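Local atomic coordinates of ADP-dependent (S)-NAD(P)H-hydrate dehydratase (Streptococcus mutans, PDB entry 3BGK), a protein that probably catalyses the dehydration of (6S)-NAD(P)HX back to NAD(P)H, a nicotinamide-repair reaction driven by conversion of ADP to AMP. Residues Ala73-Ala86 / Asp251-Gln263. Sequence-based numbering, arbitrary orientation.
With PO4 (phosphate ion), chain B.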
loop_
_atom_site.group_PDB
_atom_site.type_symbol
_atom_site.label_atom_id
_atom_site.label_comp_id
_atom_site.label_asym_id
_atom_site.label_seq_id
_atom_site.Cartn_x
_atom_site.Cartn_y
_atom_site.Cartn_z
ATOM N N ALA A 73 6.459 -6.245 -12.672
ATOM C CA ALA A 73 5.838 -6.939 -13.802
ATOM C C ALA A 73 4.932 -8.092 -13.370
ATOM O O ALA A 73 3.822 -8.241 -13.889
ATOM C CB ALA A 73 6.909 -7.436 -14.771
ATOM N N ILE A 74 5.400 -8.905 -12.425
ATOM C CA ILE A 74 4.611 -10.041 -11.956
ATOM C C ILE A 74 3.481 -9.574 -11.036
ATOM O O ILE A 74 2.438 -10.220 -10.968
ATOM C CB ILE A 74 5.475 -11.140 -11.298
ATOM C CG1 ILE A 74 4.829 -12.523 -11.468
ATOM C CG2 ILE A 74 5.733 -10.841 -9.814
ATOM C CD1 ILE A 74 4.725 -13.033 -12.906
ATOM N N ILE A 75 3.694 -8.450 -10.349
ATOM C CA ILE A 75 2.667 -7.827 -9.523
ATOM C C ILE A 75 1.537 -7.295 -10.400
ATOM O O ILE A 75 0.367 -7.353 -10.014
ATOM C CB ILE A 75 3.228 -6.673 -8.646
ATOM C CG1 ILE A 75 4.255 -7.205 -7.639
ATOM C CG2 ILE A 75 2.100 -5.950 -7.920
ATOM C CD1 ILE A 75 5.021 -6.116 -6.871
HETATM N N MSE A 76 1.881 -6.787 -11.580
HETATM C CA MSE A 76 0.878 -6.207 -12.474
HETATM C C MSE A 76 0.109 -7.267 -13.240
HETATM O O MSE A 76 -1.084 -7.111 -13.496
HETATM C CB MSE A 76 1.504 -5.183 -13.411
HETATM C CG MSE A 76 1.795 -3.871 -12.716
HETATM SE SE MSE A 76 2.647 -2.560 -13.862
HETATM C CE MSE A 76 4.345 -3.451 -14.252
ATOM N N ALA A 77 0.788 -8.355 -13.589
ATOM C CA ALA A 77 0.113 -9.509 -14.168
ATOM C C ALA A 77 -0.784 -10.179 -13.120
ATOM O O ALA A 77 -1.923 -10.542 -13.413
ATOM C CB ALA A 77 1.120 -10.485 -14.734
ATOM N N ALA A 78 -0.275 -10.318 -11.896
ATOM C CA ALA A 78 -1.063 -10.878 -10.799
ATOM C C ALA A 78 -2.338 -10.071 -10.552
ATOM O O ALA A 78 -3.431 -10.635 -10.510
ATOM C CB ALA A 78 -0.236 -10.970 -9.535
ATOM N N LEU A 79 -2.185 -8.754 -10.399
ATOM C CA LEU A 79 -3.314 -7.842 -10.224
ATOM C C LEU A 79 -4.365 -8.016 -11.312
ATOM O O LEU A 79 -5.555 -8.086 -11.015
ATOM C CB LEU A 79 -2.842 -6.384 -10.177
ATOM C CG LEU A 79 -2.338 -5.826 -8.840
ATOM C CD1 LEU A 79 -1.744 -4.433 -9.034
ATOM C CD2 LEU A 79 -3.445 -5.790 -7.787
ATOM N N ALA A 80 -3.925 -8.097 -12.565
ATOM C CA ALA A 80 -4.848 -8.279 -13.675
ATOM C C ALA A 80 -5.546 -9.634 -13.617
ATOM O O ALA A 80 -6.750 -9.733 -13.867
ATOM C CB ALA A 80 -4.131 -8.106 -14.999
ATOM N N CYS A 81 -4.787 -10.669 -13.269
ATOM C CA CYS A 81 -5.301 -12.033 -13.266
ATOM C C CYS A 81 -6.384 -12.239 -12.218
ATOM O O CYS A 81 -7.402 -12.874 -12.497
ATOM C CB CYS A 81 -4.170 -13.041 -13.056
ATOM S SG CYS A 81 -4.689 -14.745 -13.329
ATOM N N VAL A 82 -6.162 -11.698 -11.017
ATOM C CA VAL A 82 -7.128 -11.814 -9.920
ATOM C C VAL A 82 -8.374 -11.013 -10.260
ATOM O O VAL A 82 -9.502 -11.498 -10.117
ATOM C CB VAL A 82 -6.540 -11.352 -8.559
ATOM C CG1 VAL A 82 -7.587 -11.444 -7.456
ATOM C CG2 VAL A 82 -5.347 -12.200 -8.180
ATOM N N ASN A 83 -8.164 -9.792 -10.739
ATOM C CA ASN A 83 -9.274 -8.905 -11.031
ATOM C C ASN A 83 -10.132 -9.391 -12.193
ATOM O O ASN A 83 -11.318 -9.080 -12.252
ATOM C CB ASN A 83 -8.777 -7.471 -11.230
ATOM C CG ASN A 83 -8.354 -6.818 -9.919
ATOM O OD1 ASN A 83 -9.136 -6.755 -8.970
ATOM N ND2 ASN A 83 -7.122 -6.328 -9.863
ATOM N N SER A 84 -9.540 -10.183 -13.089
ATOM C CA SER A 84 -10.287 -10.842 -14.168
ATOM C C SER A 84 -11.164 -12.008 -13.695
ATOM O O SER A 84 -12.028 -12.486 -14.435
ATOM C CB SER A 84 -9.338 -11.303 -15.273
ATOM O OG SER A 84 -8.616 -10.194 -15.778
ATOM N N GLY A 85 -10.940 -12.466 -12.466
ATOM C CA GLY A 85 -11.815 -13.462 -11.864
ATOM C C GLY A 85 -11.273 -14.875 -11.763
ATOM O O GLY A 85 -12.037 -15.801 -11.486
ATOM N N ALA A 86 -9.968 -15.055 -11.976
ATOM C CA ALA A 86 -9.355 -16.362 -11.753
ATOM C C ALA A 86 -9.753 -16.860 -10.360
ATOM O O ALA A 86 -9.767 -16.091 -9.400
ATOM C CB ALA A 86 -7.849 -16.284 -11.893
ATOM N N ASP A 251 2.315 -6.576 -19.298
ATOM C CA ASP A 251 2.184 -7.439 -18.130
ATOM C C ASP A 251 0.713 -7.568 -17.736
ATOM O O ASP A 251 0.215 -8.677 -17.518
ATOM C CB ASP A 251 3.022 -6.913 -16.961
ATOM C CG ASP A 251 4.464 -6.641 -17.350
ATOM O OD1 ASP A 251 5.128 -7.558 -17.881
ATOM O OD2 ASP A 251 4.942 -5.509 -17.119
ATOM N N THR A 252 0.025 -6.432 -17.680
ATOM C CA THR A 252 -1.412 -6.380 -17.430
ATOM C C THR A 252 -2.201 -7.201 -18.449
ATOM O O THR A 252 -3.131 -7.915 -18.079
ATOM C CB THR A 252 -1.914 -4.927 -17.431
ATOM O OG1 THR A 252 -1.139 -4.165 -16.502
ATOM C CG2 THR A 252 -3.389 -4.856 -17.033
ATOM N N LEU A 253 -1.822 -7.113 -19.723
ATOM C CA LEU A 253 -2.467 -7.909 -20.768
ATOM C C LEU A 253 -2.268 -9.407 -20.542
ATOM O O LEU A 253 -3.221 -10.185 -20.655
ATOM C CB LEU A 253 -1.961 -7.509 -22.154
ATOM C CG LEU A 253 -2.595 -8.252 -23.338
ATOM C CD1 LEU A 253 -4.127 -8.196 -23.289
ATOM C CD2 LEU A 253 -2.072 -7.740 -24.678
ATOM N N ALA A 254 -1.032 -9.797 -20.225
ATOM C CA ALA A 254 -0.684 -11.182 -19.923
ATOM C C ALA A 254 -1.516 -11.737 -18.761
ATOM O O ALA A 254 -1.997 -12.869 -18.819
ATOM C CB ALA A 254 0.797 -11.284 -19.606
ATOM N N GLY A 255 -1.682 -10.924 -17.717
ATOM C CA GLY A 255 -2.492 -11.292 -16.561
ATOM C C GLY A 255 -3.956 -11.476 -16.915
ATOM O O GLY A 255 -4.588 -12.434 -16.478
HETATM N N MSE A 256 -4.493 -10.569 -17.721
HETATM C CA MSE A 256 -5.883 -10.669 -18.157
HETATM C C MSE A 256 -6.165 -11.907 -19.001
HETATM O O MSE A 256 -7.123 -12.632 -18.718
HETATM C CB MSE A 256 -6.316 -9.411 -18.895
HETATM C CG MSE A 256 -6.493 -8.233 -17.974
HETATM SE SE MSE A 256 -7.139 -6.673 -18.910
HETATM C CE MSE A 256 -8.901 -7.343 -19.430
ATOM N N ILE A 257 -5.333 -12.154 -20.015
ATOM C CA ILE A 257 -5.445 -13.374 -20.819
ATOM C C ILE A 257 -5.432 -14.637 -19.948
ATOM O O ILE A 257 -6.221 -15.560 -20.178
ATOM C CB ILE A 257 -4.342 -13.472 -21.912
ATOM C CG1 ILE A 257 -4.472 -12.322 -22.912
ATOM C CG2 ILE A 257 -4.415 -14.830 -22.640
ATOM C CD1 ILE A 257 -3.204 -12.053 -23.701
ATOM N N ALA A 258 -4.547 -14.663 -18.950
ATOM C CA ALA A 258 -4.460 -15.787 -18.023
ATOM C C ALA A 258 -5.750 -15.982 -17.228
ATOM O O ALA A 258 -6.175 -17.117 -17.004
ATOM C CB ALA A 258 -3.269 -15.627 -17.086
ATOM N N GLY A 259 -6.365 -14.879 -16.807
ATOM C CA GLY A 259 -7.584 -14.928 -16.013
ATOM C C GLY A 259 -8.776 -15.378 -16.842
ATOM O O GLY A 259 -9.648 -16.120 -16.353
ATOM N N PHE A 260 -8.814 -14.934 -18.101
ATOM C CA PHE A 260 -9.881 -15.327 -19.014
ATOM C C PHE A 260 -9.847 -16.825 -19.303
ATOM O O PHE A 260 -10.860 -17.510 -19.128
ATOM C CB PHE A 260 -9.824 -14.509 -20.310
ATOM C CG PHE A 260 -10.608 -13.219 -20.257
ATOM C CD1 PHE A 260 -10.345 -12.257 -19.279
ATOM C CD2 PHE A 260 -11.595 -12.957 -21.200
ATOM C CE1 PHE A 260 -11.061 -11.063 -19.232
ATOM C CE2 PHE A 260 -12.322 -11.763 -21.172
ATOM C CZ PHE A 260 -12.052 -10.809 -20.186
ATOM N N VAL A 261 -8.679 -17.333 -19.708
ATOM C CA VAL A 261 -8.535 -18.739 -20.103
ATOM C C VAL A 261 -8.770 -19.696 -18.930
ATOM O O VAL A 261 -9.176 -20.845 -19.127
ATOM C CB VAL A 261 -7.177 -19.045 -20.809
ATOM C CG1 VAL A 261 -7.026 -18.219 -22.079
ATOM C CG2 VAL A 261 -5.997 -18.811 -19.876
ATOM N N ALA A 262 -8.539 -19.197 -17.717
ATOM C CA ALA A 262 -8.771 -19.953 -16.486
ATOM C C ALA A 262 -10.248 -20.279 -16.242
ATOM O O ALA A 262 -10.566 -21.337 -15.713
ATOM C CB ALA A 262 -8.191 -19.201 -15.294
ATOM N N GLN A 263 -11.140 -19.377 -16.643
ATOM C CA GLN A 263 -12.566 -19.487 -16.318
ATOM C C GLN A 263 -13.485 -19.745 -17.516
ATOM O O GLN A 263 -14.572 -20.298 -17.339
ATOM C CB GLN A 263 -13.041 -18.239 -15.549
ATOM C CG GLN A 263 -12.904 -16.930 -16.333
ATOM C CD GLN A 263 -12.852 -15.697 -15.452
ATOM O OE1 GLN A 263 -13.851 -15.284 -14.867
ATOM N NE2 GLN A 263 -11.683 -15.083 -15.378
HETATM P P PO4 B . 5.375 -3.652 -20.998
HETATM O O1 PO4 B . 5.972 -2.395 -20.400
HETATM O O2 PO4 B . 6.478 -4.386 -21.728
HETATM O O3 PO4 B . 4.836 -4.551 -19.907
HETATM O O4 PO4 B . 4.250 -3.302 -21.955
HETATM O O HOH W 1 -2.015 -4.475 -13.807
#
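The methyl of Ala80 lies over the backbone of Thr252 and Met256, its CB 3.2 Å from Thr252 O and 3.7 Å from Met256 N. It marks the middle of a close helix pair running roughly the same way in the ribokinase-like alpha/beta sandwich of the NnrD/CARKD family, the segment axes crossing at -35° and approaching to 6.9 Å. Gly255 and Gly259, one turn apart, make that closeness possible: with no CB on Gly255, its CA comes 3.3 Å from Ala77 O in a CA-H...O contact, answered by Cys81 CA against Gly255 O, and Gly259 CA lies 4.1 Å from Ser84 CB. The Cys81 SG, anti to the backbone N (chi1 -170°), runs alongside Gly259 N and the methyl of Ala258. On another flank a water joins Met76 O to Thr252 OG1, which is also hydrogen-bonded to Gly248 O, while helix 295-310 packs on Ala80, Thr252 and Met256.

At the N-terminal end, Met76, like Met256 a selenomethionine, bends at chi3 to bring CE to Asp251 OD2, and Ala73 CB faces the same carboxylate. Ala73 and Asp251 are predicted to bind (6S)-NADPHX. A phosphate ion, probably from the crystallisation liquor, is hydrogen-bonded to Asp251 N, Gly248 N, Gly250 N and His186 NE2, consistent with an anion-binding helix start.

The other end closes on a Schellman motif at Gly85. Ser84 turns OG back to Ala80 O, reaching it from the face opposite Ser84 N, and rests that hydroxyl on Met256 CG. Gln263 NE2 donates to Ser84 O at 2.8 Å (152° at the hydrogen), from above the carbonyl plane.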